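Local coordinates for peptide ABC transporter permease (Staphylococcus hominis, PDB 6EXS), which probably carries peptides across the membrane, including thioalcohol-conjugated precursors of body malodour, as a POT-family member of the major facilitator superfamily, at residues F292-L297 and K367-T372; I80-T85 and P211-S216; I6-F11 and L139-D144; I168-V173 and T327-E332; A95-I100 and I121-G126. All coordinates share one frame; numbering follows the deposited sequence.

Contact 1 of 5, residues F292-L297 and K367-T372; sequences FILGML and KFSIGT
Leu-294 and Thr-372 meet where helices 279-302 and 364-389 run roughly side by side, their short axes inclined by 26° and 9.1 Å apart at closest approach. That spacing suits a contact made by side chains laid between two backbones. The tight part is polar at its centre. Thr-372 OG1 lies 2.9 Å from Leu-294 O on the other helix and 2.8 Å from Phe-368 O one turn back in its own; its single proton can serve one of these carbonyls at a time. With OG1 turned beside its backbone N (chi1 -45°), the hydroxyl faces these oxygens, while CG2, anti to the backbone N, packs at 3.6 Å on Leu-297 CB.

Around that polar point the fit is by van der Waals contact. The Leu-294 side chain crosses that of Thr-372 at about a right angle and runs out so that CD1 stops 3.4 Å from Ser-369 OG and also touches Phe-368 CB. The Ser-369 hydroxyl bonds to Ala-365 O, so toward Leu-294 it offers a van der Waals surface. The Phe-368 ring comes edge-on to the other helix: Gly-295 N lies in the ring plane, 3.9 Å from CD2.

The looser side begins where Lys-367 and Ile-370 turn from the interface, the former toward Trp-354 in a cation-pi contact and the latter onto helix 396-418. Helix 460-479 covers one flank, with Thr-475 touching Leu-294, Ser-369 and Thr-372, while Leu-413 and Thr-416 of helix 396-418 pack on Phe-368.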
# COMPACT_ATOMS: atom_id res chain seq x y z
N PHE A 292 -14.03 -6.52 -6.21
CA PHE A 292 -12.66 -6.39 -6.69
C PHE A 292 -12.53 -5.15 -7.61
O PHE A 292 -11.58 -4.38 -7.45
CB PHE A 292 -12.15 -7.67 -7.41
CG PHE A 292 -10.68 -7.59 -7.77
CD1 PHE A 292 -10.28 -6.99 -8.96
CD2 PHE A 292 -9.71 -8.05 -6.89
CE1 PHE A 292 -8.92 -6.85 -9.26
CE2 PHE A 292 -8.35 -7.90 -7.20
CZ PHE A 292 -7.96 -7.29 -8.37
N ILE A 293 -13.48 -4.98 -8.56
CA ILE A 293 -13.56 -3.84 -9.49
C ILE A 293 -13.75 -2.55 -8.66
O ILE A 293 -12.96 -1.63 -8.82
CB ILE A 293 -14.67 -4.03 -10.58
CG1 ILE A 293 -14.66 -5.44 -11.24
CG2 ILE A 293 -14.63 -2.91 -11.64
CD1 ILE A 293 -13.35 -5.89 -12.02
N LEU A 294 -14.75 -2.52 -7.74
CA LEU A 294 -15.01 -1.37 -6.88
C LEU A 294 -13.79 -0.98 -6.06
O LEU A 294 -13.46 0.21 -5.98
CB LEU A 294 -16.24 -1.59 -5.97
CG LEU A 294 -17.64 -1.60 -6.62
CD1 LEU A 294 -18.72 -1.78 -5.58
CD2 LEU A 294 -17.92 -0.33 -7.40
N GLY A 295 -13.09 -1.99 -5.51
CA GLY A 295 -11.86 -1.83 -4.73
C GLY A 295 -10.71 -1.28 -5.56
O GLY A 295 -9.98 -0.41 -5.10
N MET A 296 -10.56 -1.78 -6.80
CA MET A 296 -9.53 -1.36 -7.74
C MET A 296 -9.73 0.11 -8.15
O MET A 296 -8.76 0.88 -8.12
CB MET A 296 -9.55 -2.28 -8.98
CG MET A 296 -8.20 -2.43 -9.63
SD MET A 296 -8.15 -3.74 -10.88
CE MET A 296 -9.11 -2.98 -12.20
N LEU A 297 -11.00 0.50 -8.47
CA LEU A 297 -11.39 1.86 -8.85
C LEU A 297 -11.12 2.83 -7.70
O LEU A 297 -10.74 3.98 -7.95
CB LEU A 297 -12.88 1.94 -9.24
CG LEU A 297 -13.35 1.29 -10.55
CD1 LEU A 297 -14.84 1.15 -10.55
CD2 LEU A 297 -12.90 2.09 -11.78
N LYS A 367 -21.21 -0.40 1.04
CA LYS A 367 -20.05 0.27 1.66
C LYS A 367 -18.95 0.56 0.64
O LYS A 367 -18.42 1.67 0.63
CB LYS A 367 -19.49 -0.55 2.83
CG LYS A 367 -20.32 -0.49 4.10
CD LYS A 367 -19.61 -1.19 5.24
CE LYS A 367 -20.43 -1.28 6.50
NZ LYS A 367 -19.65 -1.89 7.60
N PHE A 368 -18.63 -0.44 -0.22
CA PHE A 368 -17.64 -0.34 -1.30
C PHE A 368 -18.08 0.67 -2.36
O PHE A 368 -17.26 1.46 -2.83
CB PHE A 368 -17.42 -1.70 -1.96
CG PHE A 368 -16.22 -2.46 -1.43
CD1 PHE A 368 -16.19 -2.91 -0.12
CD2 PHE A 368 -15.15 -2.75 -2.26
CE1 PHE A 368 -15.08 -3.61 0.37
CE2 PHE A 368 -14.05 -3.46 -1.78
CZ PHE A 368 -14.02 -3.89 -0.47
N SER A 369 -19.38 0.66 -2.71
CA SER A 369 -19.99 1.57 -3.66
C SER A 369 -19.91 3.01 -3.16
O SER A 369 -19.52 3.89 -3.94
CB SER A 369 -21.42 1.16 -3.96
OG SER A 369 -21.46 -0.12 -4.58
N ILE A 370 -20.21 3.25 -1.85
CA ILE A 370 -20.14 4.55 -1.19
C ILE A 370 -18.70 5.10 -1.27
O ILE A 370 -18.51 6.26 -1.62
CB ILE A 370 -20.67 4.49 0.27
CG1 ILE A 370 -22.18 4.24 0.31
CG2 ILE A 370 -20.32 5.77 1.05
CD1 ILE A 370 -22.68 3.58 1.66
N GLY A 371 -17.73 4.24 -0.96
CA GLY A 371 -16.31 4.56 -0.98
C GLY A 371 -15.79 4.97 -2.34
O GLY A 371 -15.13 6.01 -2.46
N THR A 372 -16.11 4.17 -3.39
CA THR A 372 -15.71 4.39 -4.79
C THR A 372 -16.36 5.65 -5.37
O THR A 372 -15.69 6.39 -6.08
CB THR A 372 -16.00 3.16 -5.65
OG1 THR A 372 -15.56 2.00 -4.95
CG2 THR A 372 -15.31 3.22 -6.98

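Contact 2 of 5, residues I80-T85 and P211-S216; sequences IADRIT and PTNPLS
Arg-83 grips the loop 211-216 through its side chain and its backbone together. NE donates to Asn-213 O over 2.8 Å, nearly straight at 171° and within the guanidinium plane, and NH2 adds a weak bond to Pro-214 O. Leu-215 lies across one face of the same group, its CD2 3.5 Å above the plane of the Arg-83 guanidinium and over the centre. The arginine chain is bent at chi2 and chi3, with chi3 at 64° swinging NE back toward the loop.

Backbone bonds set this shell in place. Asn-213 N donates to Asp-82 O at 2.9 Å, and Leu-215 N to Arg-83 O at 3.3 Å, so two successive carbonyls bind the loop on both sides of Pro-214, which has no N-H to give. Pro-211 CB packs 3.3 Å from Asp-82 O, and a water donates to Asp-82 OD1 at 2.7 Å while weakly linked to Thr-212 OG1. The helix widens here into a pi-type turn at 81-85.

The Asp-Arg sequence is consistent with motif A of the major facilitator superfamily, in the connection between the second and third transmembrane helices. Ser-216 is the N-cap of helix 217-243; from that helix Glu-219 forms a salt bridge with Arg-83 NH2, and Tyr-223 packs on both Arg-83 and Leu-215. On another side of helix 74-106, Ala-81 touches Asn-131 of helix 110-137.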
# COMPACT_ATOMS: atom_id res chain seq x y z
N ILE A 80 7.57 -17.84 1.04
CA ILE A 80 8.94 -18.02 1.55
C ILE A 80 8.88 -18.32 3.05
O ILE A 80 9.42 -19.33 3.49
CB ILE A 80 9.87 -16.79 1.24
CG1 ILE A 80 10.22 -16.75 -0.27
CG2 ILE A 80 11.14 -16.80 2.12
CD1 ILE A 80 10.75 -15.42 -0.77
N ALA A 81 8.16 -17.48 3.80
CA ALA A 81 7.96 -17.66 5.24
C ALA A 81 7.26 -18.99 5.55
O ALA A 81 7.68 -19.70 6.46
CB ALA A 81 7.13 -16.52 5.79
N ASP A 82 6.20 -19.31 4.78
CA ASP A 82 5.38 -20.50 4.98
C ASP A 82 6.07 -21.81 4.64
O ASP A 82 5.74 -22.82 5.24
CB ASP A 82 4.07 -20.39 4.18
CG ASP A 82 3.02 -21.39 4.60
OD1 ASP A 82 2.34 -21.15 5.61
OD2 ASP A 82 2.88 -22.43 3.91
N ARG A 83 7.01 -21.78 3.68
CA ARG A 83 7.66 -23.00 3.20
C ARG A 83 9.17 -23.11 3.46
O ARG A 83 9.70 -24.22 3.35
CB ARG A 83 7.36 -23.20 1.70
CG ARG A 83 5.88 -23.08 1.34
CD ARG A 83 5.41 -24.11 0.35
NE ARG A 83 5.51 -25.46 0.90
CZ ARG A 83 5.28 -26.58 0.21
NH1 ARG A 83 4.92 -26.51 -1.06
NH2 ARG A 83 5.43 -27.76 0.79
N ILE A 84 9.86 -22.00 3.82
CA ILE A 84 11.32 -22.01 3.97
C ILE A 84 11.84 -21.50 5.32
O ILE A 84 12.49 -22.26 6.02
CB ILE A 84 11.99 -21.24 2.76
CG1 ILE A 84 11.64 -21.88 1.40
CG2 ILE A 84 13.53 -21.11 2.94
CD1 ILE A 84 11.89 -21.00 0.18
N THR A 85 11.63 -20.20 5.64
CA THR A 85 12.23 -19.55 6.82
C THR A 85 11.39 -19.45 8.10
O THR A 85 11.95 -19.30 9.19
CB THR A 85 12.67 -18.10 6.46
OG1 THR A 85 11.50 -17.31 6.26
CG2 THR A 85 13.56 -18.04 5.21
N PRO A 211 8.89 -22.86 9.34
CA PRO A 211 7.80 -22.79 8.34
C PRO A 211 6.67 -23.80 8.63
O PRO A 211 6.95 -24.93 9.03
CB PRO A 211 8.52 -23.09 7.02
CG PRO A 211 9.70 -23.92 7.40
CD PRO A 211 10.11 -23.50 8.79
N THR A 212 5.39 -23.38 8.42
CA THR A 212 4.19 -24.20 8.64
C THR A 212 4.17 -25.41 7.70
O THR A 212 3.96 -26.54 8.16
CB THR A 212 2.90 -23.35 8.53
OG1 THR A 212 2.97 -22.26 9.44
CG2 THR A 212 1.64 -24.17 8.81
N ASN A 213 4.41 -25.17 6.40
CA ASN A 213 4.42 -26.23 5.40
C ASN A 213 5.82 -26.30 4.76
O ASN A 213 5.97 -25.80 3.65
CB ASN A 213 3.32 -25.98 4.35
CG ASN A 213 1.94 -25.86 4.93
OD1 ASN A 213 1.45 -24.76 5.21
ND2 ASN A 213 1.28 -26.99 5.15
N PRO A 214 6.85 -26.87 5.44
CA PRO A 214 8.20 -26.89 4.83
C PRO A 214 8.30 -27.74 3.57
O PRO A 214 7.48 -28.64 3.35
CB PRO A 214 9.11 -27.39 5.96
CG PRO A 214 8.23 -28.11 6.87
CD PRO A 214 6.87 -27.49 6.78
N LEU A 215 9.29 -27.43 2.72
CA LEU A 215 9.50 -28.10 1.45
C LEU A 215 10.23 -29.43 1.60
O LEU A 215 11.13 -29.57 2.44
CB LEU A 215 10.29 -27.20 0.48
CG LEU A 215 9.68 -25.85 0.09
CD1 LEU A 215 10.74 -24.95 -0.46
CD2 LEU A 215 8.59 -26.00 -0.94
N SER A 216 9.88 -30.41 0.75
CA SER A 216 10.53 -31.72 0.72
C SER A 216 11.87 -31.58 -0.03
O SER A 216 12.16 -30.49 -0.55
CB SER A 216 9.62 -32.75 0.05
OG SER A 216 9.39 -32.46 -1.33
O HOH W 1 2.89 -19.35 7.60

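Contact 3 of 5, residues I6-F11 and L139-D144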
# COMPACT_ATOMS: atom_id res chain seq x y z
N ILE A 6 4.78 -17.31 25.53
CA ILE A 6 4.58 -15.86 25.36
C ILE A 6 3.68 -15.20 26.42
O ILE A 6 2.62 -15.75 26.74
CB ILE A 6 4.09 -15.51 23.92
CG1 ILE A 6 2.72 -16.14 23.58
CG2 ILE A 6 5.14 -15.89 22.90
CD1 ILE A 6 2.10 -15.68 22.28
N PRO A 7 4.05 -13.97 26.89
CA PRO A 7 3.18 -13.25 27.83
C PRO A 7 1.85 -12.87 27.16
O PRO A 7 1.85 -12.49 25.99
CB PRO A 7 4.01 -12.02 28.23
CG PRO A 7 4.99 -11.85 27.16
CD PRO A 7 5.27 -13.20 26.59
N GLN A 8 0.73 -13.08 27.87
CA GLN A 8 -0.62 -12.85 27.33
C GLN A 8 -1.18 -11.46 27.62
O GLN A 8 -2.25 -11.12 27.12
CB GLN A 8 -1.58 -13.96 27.78
CG GLN A 8 -1.49 -15.22 26.90
CD GLN A 8 -1.76 -14.96 25.43
OE1 GLN A 8 -2.82 -14.45 25.03
NE2 GLN A 8 -0.79 -15.29 24.58
N LYS A 9 -0.44 -10.65 28.39
CA LYS A 9 -0.78 -9.26 28.70
C LYS A 9 0.53 -8.43 28.59
O LYS A 9 1.56 -8.96 28.15
CB LYS A 9 -1.42 -9.15 30.11
CG LYS A 9 -2.82 -9.77 30.23
CD LYS A 9 -3.95 -8.89 29.68
CE LYS A 9 -5.32 -9.44 30.00
NZ LYS A 9 -6.39 -8.43 29.80
N GLY A 10 0.49 -7.14 28.93
CA GLY A 10 1.69 -6.32 28.89
C GLY A 10 1.69 -5.09 28.01
O GLY A 10 2.55 -4.22 28.20
N PHE A 11 0.75 -5.00 27.04
CA PHE A 11 0.60 -3.84 26.16
C PHE A 11 -0.87 -3.51 25.98
O PHE A 11 -1.52 -4.05 25.09
CB PHE A 11 1.32 -4.04 24.82
CG PHE A 11 1.42 -2.78 23.98
CD1 PHE A 11 2.26 -1.74 24.36
CD2 PHE A 11 0.71 -2.66 22.80
CE1 PHE A 11 2.37 -0.59 23.57
CE2 PHE A 11 0.82 -1.50 22.01
CZ PHE A 11 1.65 -0.48 22.41
N LEU A 139 -0.12 -14.39 18.19
CA LEU A 139 0.14 -14.03 19.59
C LEU A 139 -1.10 -14.33 20.44
O LEU A 139 -0.99 -14.38 21.66
CB LEU A 139 0.46 -12.52 19.73
CG LEU A 139 1.73 -11.94 19.13
CD1 LEU A 139 1.81 -10.47 19.44
CD2 LEU A 139 2.97 -12.65 19.65
N TYR A 140 -2.28 -14.46 19.78
CA TYR A 140 -3.58 -14.71 20.42
C TYR A 140 -4.01 -16.18 20.31
O TYR A 140 -4.05 -16.71 19.19
CB TYR A 140 -4.68 -13.82 19.81
CG TYR A 140 -4.43 -12.34 19.96
CD1 TYR A 140 -3.68 -11.64 19.00
CD2 TYR A 140 -4.92 -11.63 21.05
CE1 TYR A 140 -3.40 -10.29 19.16
CE2 TYR A 140 -4.67 -10.27 21.20
CZ TYR A 140 -3.90 -9.60 20.26
OH TYR A 140 -3.64 -8.27 20.38
N PRO A 141 -4.44 -16.82 21.42
CA PRO A 141 -4.95 -18.21 21.32
C PRO A 141 -6.17 -18.34 20.39
O PRO A 141 -6.77 -17.33 20.04
CB PRO A 141 -5.30 -18.56 22.77
CG PRO A 141 -4.51 -17.60 23.60
CD PRO A 141 -4.47 -16.34 22.81
N GLU A 142 -6.51 -19.58 19.98
CA GLU A 142 -7.59 -19.90 19.04
C GLU A 142 -8.92 -19.13 19.29
O GLU A 142 -9.37 -18.43 18.38
CB GLU A 142 -7.85 -21.43 18.93
CG GLU A 142 -7.95 -22.19 20.24
CD GLU A 142 -8.47 -23.63 20.19
OE1 GLU A 142 -9.01 -24.10 21.21
OE2 GLU A 142 -8.32 -24.28 19.13
N ASN A 143 -9.51 -19.24 20.49
CA ASN A 143 -10.81 -18.61 20.78
C ASN A 143 -10.73 -17.17 21.36
O ASN A 143 -11.77 -16.65 21.77
CB ASN A 143 -11.65 -19.53 21.69
CG ASN A 143 -12.13 -20.79 21.01
OD1 ASN A 143 -11.57 -21.87 21.19
ND2 ASN A 143 -13.19 -20.69 20.22
N ASP A 144 -9.54 -16.53 21.34
CA ASP A 144 -9.35 -15.18 21.89
C ASP A 144 -10.06 -14.08 21.09
O ASP A 144 -9.78 -13.88 19.90
CB ASP A 144 -7.85 -14.86 22.09
CG ASP A 144 -7.55 -13.87 23.21
OD1 ASP A 144 -8.28 -12.88 23.34
OD2 ASP A 144 -6.54 -14.06 23.91
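Gln-8 reaches from the N-terminal segment to Leu-139 and Pro-141, in the loop between helices 110-137 and 147-174. That loop contains a type I beta turn from Pro-141 to Asp-144, and Asp-144 at its end caps a backbone N just after it, in the turn that leads into helix 147-174. Just beyond Gln-8, Gly-10 and Phe-11 form a G1 beta bulge facing His-14, in a small two-stranded hairpin.

The glutamine can be followed outward. CB and CG make no close contact with the loop. The chain then bends at chi2 (-58°), and CD lies 3.9 Å from Leu-139 O and 4.0 Å from Pro-141 CD. At the tip the two ends of the amide do different work. OE1 rests 3.4 Å from Pro-141 CD, the two side chains meeting tip to tip. NE2 donates to Leu-139 O over 3.1 Å with an angle of 169° at the hydrogen; the acceptor is close to the amide plane, and the donor lies nearly along the C=O axis. The straight bond, with Pro-141 beside OE1, fits this turn of the amide.

Arg-146 ties the same two segments together as well: it bonds to Gln-8 O and forms a salt bridge with Asp-144 OD2. Tyr-140 points elsewhere, its OH hydrogen-bonded to His-14.

Ile-6 also packs on the acceptor. Its CG1 takes the crowded position between backbone N and carbonyl carbon (chi1 62°), and CD1 at the end of that branch lies 4.1 Å from Leu-139 CD2 and 3.4 Å from Leu-139 O, the oxygen that receives the glutamine bond.

Contact 4 of 5, residues I168-V173 and T327-E332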
# COMPACT_ATOMS: atom_id res chain seq x y z
N ILE A 168 8.05 15.75 9.50
CA ILE A 168 9.48 15.82 9.87
C ILE A 168 10.39 16.07 8.65
O ILE A 168 11.33 16.86 8.75
CB ILE A 168 9.92 14.58 10.71
CG1 ILE A 168 9.27 14.63 12.12
CG2 ILE A 168 11.47 14.46 10.81
CD1 ILE A 168 9.56 13.46 13.02
N LEU A 169 10.10 15.41 7.52
CA LEU A 169 10.94 15.48 6.33
C LEU A 169 10.62 16.63 5.38
O LEU A 169 11.40 16.87 4.45
CB LEU A 169 10.93 14.14 5.60
CG LEU A 169 11.60 13.02 6.42
CD1 LEU A 169 11.21 11.70 5.93
CD2 LEU A 169 13.11 13.15 6.43
N GLN A 170 9.58 17.43 5.68
CA GLN A 170 9.26 18.62 4.88
C GLN A 170 10.43 19.59 4.88
O GLN A 170 10.73 20.17 3.83
CB GLN A 170 7.96 19.30 5.36
CG GLN A 170 7.56 20.55 4.56
CD GLN A 170 7.49 20.34 3.06
OE1 GLN A 170 6.89 19.38 2.56
NE2 GLN A 170 8.04 21.28 2.30
N HIS A 171 11.15 19.70 6.03
CA HIS A 171 12.33 20.55 6.19
C HIS A 171 13.44 20.18 5.20
O HIS A 171 14.01 21.07 4.58
CB HIS A 171 12.87 20.50 7.63
CG HIS A 171 14.22 21.13 7.79
ND1 HIS A 171 14.41 22.51 7.66
CD2 HIS A 171 15.42 20.55 8.02
CE1 HIS A 171 15.70 22.71 7.82
NE2 HIS A 171 16.36 21.57 8.03
N PHE A 172 13.74 18.86 5.06
CA PHE A 172 14.78 18.37 4.17
C PHE A 172 14.49 18.62 2.70
O PHE A 172 15.42 18.87 1.94
CB PHE A 172 15.08 16.90 4.44
CG PHE A 172 15.72 16.65 5.78
CD1 PHE A 172 14.94 16.48 6.92
CD2 PHE A 172 17.10 16.56 5.90
CE1 PHE A 172 15.53 16.24 8.16
CE2 PHE A 172 17.69 16.31 7.14
CZ PHE A 172 16.90 16.15 8.27
N VAL A 173 13.19 18.60 2.31
CA VAL A 173 12.73 18.93 0.95
C VAL A 173 12.93 20.45 0.77
O VAL A 173 13.47 20.87 -0.26
CB VAL A 173 11.26 18.51 0.68
CG1 VAL A 173 10.90 18.70 -0.79
CG2 VAL A 173 11.02 17.06 1.10
N THR A 327 -3.86 31.61 8.33
CA THR A 327 -3.21 31.44 7.03
C THR A 327 -1.74 31.02 7.23
O THR A 327 -1.02 31.61 8.04
CB THR A 327 -3.43 32.68 6.12
OG1 THR A 327 -3.02 32.39 4.79
CG2 THR A 327 -2.77 33.95 6.64
N THR A 328 -1.32 29.95 6.54
CA THR A 328 0.04 29.41 6.63
C THR A 328 0.45 28.71 5.34
O THR A 328 -0.40 28.16 4.65
CB THR A 328 0.18 28.51 7.89
OG1 THR A 328 1.57 28.30 8.16
CG2 THR A 328 -0.55 27.16 7.77
N ARG A 329 1.77 28.71 5.03
CA ARG A 329 2.35 28.02 3.87
C ARG A 329 2.22 26.51 4.11
O ARG A 329 2.54 26.03 5.20
CB ARG A 329 3.83 28.39 3.72
CG ARG A 329 4.48 27.85 2.45
CD ARG A 329 5.83 27.24 2.74
NE ARG A 329 6.17 26.21 1.75
CZ ARG A 329 6.96 25.17 1.99
NH1 ARG A 329 7.52 25.00 3.18
NH2 ARG A 329 7.20 24.29 1.03
N PHE A 330 1.73 25.78 3.11
CA PHE A 330 1.56 24.33 3.16
C PHE A 330 2.69 23.66 2.37
O PHE A 330 2.82 23.88 1.17
CB PHE A 330 0.17 23.94 2.60
CG PHE A 330 -0.26 22.52 2.91
CD1 PHE A 330 -0.92 22.22 4.10
CD2 PHE A 330 -0.04 21.50 2.00
CE1 PHE A 330 -1.32 20.92 4.38
CE2 PHE A 330 -0.45 20.19 2.28
CZ PHE A 330 -1.09 19.91 3.47
N GLY A 331 3.52 22.89 3.06
CA GLY A 331 4.62 22.16 2.45
C GLY A 331 4.09 20.99 1.64
O GLY A 331 3.24 20.23 2.13
N GLU A 332 4.58 20.83 0.39
CA GLU A 332 4.15 19.82 -0.58
C GLU A 332 4.15 18.39 -0.04
O GLU A 332 3.25 17.64 -0.41
CB GLU A 332 4.93 19.89 -1.91
CG GLU A 332 6.44 19.74 -1.80
CD GLU A 332 7.23 21.03 -1.64
OE1 GLU A 332 6.98 21.77 -0.67
OE2 GLU A 332 8.14 21.26 -2.47
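The backbones of Gln-170 and Gly-331 pass with their CA atoms 6.3 Å apart, where the kinked end of helix 147-174 meets the chain leaving strand 326-329. Gly-331 offers bare backbone to the glutamine amide, whose CD sits 3.5 Å from Gly-331 CA. The Gln-170 chain starts with CG anti to the backbone N (chi1 -180°) and bends at chi2.

Its NE2 donates to Glu-332 OE1 over 3.2 Å, from above the carboxylate plane, and also to Asp-174 OD1; Gln-170 OE1 accepts from Ala-333 N. Arg-329 meets the glutamine tip to tip, with the amide and guanidinium planes 67° apart. Its NH2 is 3.4 Å from Gln-170 NE2, a donor beside a donor; the two share Glu-332 OE1 as acceptor, which NH2 reaches at 3.0 Å in a salt bridge. NH1 pairs with Asp-174 OD2, and Gly-331 CA lies over one face of the Arg-329 guanidinium, offset toward its rim.

One arginine between two acids, with an amide bonded to both carboxylates, makes a network of polar bonds, buried at Gln-170 and Glu-332 with Arg-329 at its exposed edge. It joins helix 147-174 to the segment after strand 326-329, and the arginine would probably favour charged carboxylates.

Contact 5 of 5, residues A95-I100 and I121-G126; sequences AVLIII and IIIGSG
Ile-98 lies over Gly-124 where helices 74-106 and 110-137 cross nearly antiparallel, at 157°, their short axes only 7.5 Å apart. The approach is close because Gly-124 presents backbone alone. Ile-98 sets its CG1-CD1 branch against that backbone: CG1 is 3.7 Å from Gly-124 C, and CD1 lies 3.6 Å from Ser-125 N. With CG1 anti to the carbonyl carbon (chi1 -74°) the branch starts on the backbone-N side.

Leu-97, one residue earlier, works beside it. Its CB faces Gly-124 CA at 3.9 Å, while the far methyl CD1 goes to Ile-123 CG2, also 3.9 Å away; the two side chains cross obliquely. Leu-97 and Ile-98 therefore straddle the glycine, one handling the Ile-123 side and the other the Ser-125 side. From the facing helix, Ile-121 CG1 lies 3.8 Å from Ile-98 O.

Flanking helices extend the packing: from helix 56-72 Tyr-66 touches Ile-121 and Ile-70 touches Ser-125, while Met-189 and Leu-193 of helix 178-204 pack on Ala-95. Leu-97 also meets Phe-120 and Leu-127 elsewhere on the facing helix.

The polar group at this interface is satisfied within its own helix. Ser-125 OG donates to Ile-121 O over 2.8 Å, from the face of that carbonyl opposite to the one used by Ser-125 N. With its proton spent there, the hydroxyl meets Ile-98 CD1 merely as a neighbour, and the two helices are joined here by van der Waals contact, no hydrogen bond passing between them.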
# COMPACT_ATOMS: atom_id res chain seq x y z
N ALA A 95 13.45 -6.67 7.14
CA ALA A 95 13.88 -5.46 7.86
C ALA A 95 15.31 -5.02 7.50
O ALA A 95 15.54 -3.84 7.30
CB ALA A 95 13.75 -5.66 9.36
N VAL A 96 16.26 -5.98 7.41
CA VAL A 96 17.67 -5.74 7.07
C VAL A 96 17.75 -5.24 5.63
O VAL A 96 18.36 -4.20 5.37
CB VAL A 96 18.56 -7.01 7.33
CG1 VAL A 96 19.98 -6.83 6.77
CG2 VAL A 96 18.61 -7.35 8.81
N LEU A 97 17.07 -5.94 4.71
CA LEU A 97 16.99 -5.58 3.30
C LEU A 97 16.39 -4.18 3.10
O LEU A 97 16.94 -3.41 2.31
CB LEU A 97 16.22 -6.66 2.52
CG LEU A 97 16.97 -7.98 2.34
CD1 LEU A 97 16.07 -9.03 1.75
CD2 LEU A 97 18.19 -7.82 1.42
N ILE A 98 15.32 -3.83 3.86
CA ILE A 98 14.67 -2.51 3.83
C ILE A 98 15.67 -1.40 4.25
O ILE A 98 15.75 -0.38 3.56
CB ILE A 98 13.34 -2.49 4.65
CG1 ILE A 98 12.23 -3.25 3.91
CG2 ILE A 98 12.89 -1.06 5.02
CD1 ILE A 98 11.08 -3.73 4.79
N ILE A 99 16.47 -1.63 5.34
CA ILE A 99 17.51 -0.68 5.81
C ILE A 99 18.57 -0.43 4.71
O ILE A 99 19.03 0.70 4.57
CB ILE A 99 18.17 -1.13 7.14
CG1 ILE A 99 17.12 -1.19 8.24
CG2 ILE A 99 19.28 -0.16 7.57
CD1 ILE A 99 17.46 -2.04 9.43
N ILE A 100 18.95 -1.49 3.95
CA ILE A 100 19.94 -1.41 2.87
C ILE A 100 19.42 -0.48 1.78
O ILE A 100 20.16 0.40 1.33
CB ILE A 100 20.40 -2.81 2.37
CG1 ILE A 100 21.05 -3.62 3.53
CG2 ILE A 100 21.37 -2.69 1.17
CD1 ILE A 100 21.34 -5.15 3.24
N ILE A 121 13.98 -2.44 -1.11
CA ILE A 121 12.73 -2.16 -0.40
C ILE A 121 11.58 -3.03 -0.95
O ILE A 121 10.82 -3.55 -0.14
CB ILE A 121 12.39 -0.64 -0.29
CG1 ILE A 121 13.43 0.06 0.64
CG2 ILE A 121 10.94 -0.40 0.22
CD1 ILE A 121 13.60 1.60 0.45
N ILE A 122 11.51 -3.28 -2.29
CA ILE A 122 10.49 -4.18 -2.87
C ILE A 122 10.61 -5.58 -2.24
O ILE A 122 9.62 -6.11 -1.75
CB ILE A 122 10.48 -4.21 -4.43
CG1 ILE A 122 9.91 -2.90 -5.00
CG2 ILE A 122 9.68 -5.43 -4.96
CD1 ILE A 122 10.42 -2.55 -6.38
N ILE A 123 11.84 -6.14 -2.22
CA ILE A 123 12.15 -7.47 -1.70
C ILE A 123 11.97 -7.54 -0.18
O ILE A 123 11.33 -8.48 0.30
CB ILE A 123 13.55 -7.97 -2.17
CG1 ILE A 123 13.55 -8.14 -3.71
CG2 ILE A 123 13.93 -9.30 -1.45
CD1 ILE A 123 14.75 -8.76 -4.28
N GLY A 124 12.52 -6.56 0.54
CA GLY A 124 12.40 -6.47 1.98
C GLY A 124 10.95 -6.40 2.44
O GLY A 124 10.57 -7.15 3.33
N SER A 125 10.14 -5.50 1.82
CA SER A 125 8.71 -5.30 2.13
C SER A 125 7.86 -6.56 1.85
O SER A 125 7.00 -6.91 2.66
CB SER A 125 8.14 -4.09 1.40
OG SER A 125 8.86 -2.91 1.73
N GLY A 126 8.14 -7.27 0.76
CA GLY A 126 7.45 -8.52 0.45
C GLY A 126 7.71 -9.57 1.51
O GLY A 126 6.83 -10.38 1.79

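Three of the contacts lie within about 13 Å of the bound conjugated peptide, none of them touching it: Glu-332 of contact 4 is about 11 Å away, Ser-125 of contact 5 about 12 Å and Thr-372 of contact 1 about 13 Å. Contacts 1 and 5 join helix pairs on opposite sides of the chain's centre, their centres 30 Å apart. The segments of contact 4 alternate along the chain with those of contact 1, and the two centres are 32 Å apart. Contacts 2 and 5 share helix 74-106, at nearest atoms about 7 Å apart. Contacts 2 and 3 fasten loops farther from the centre, and each lies over 40 Å from contact 4, centre to centre.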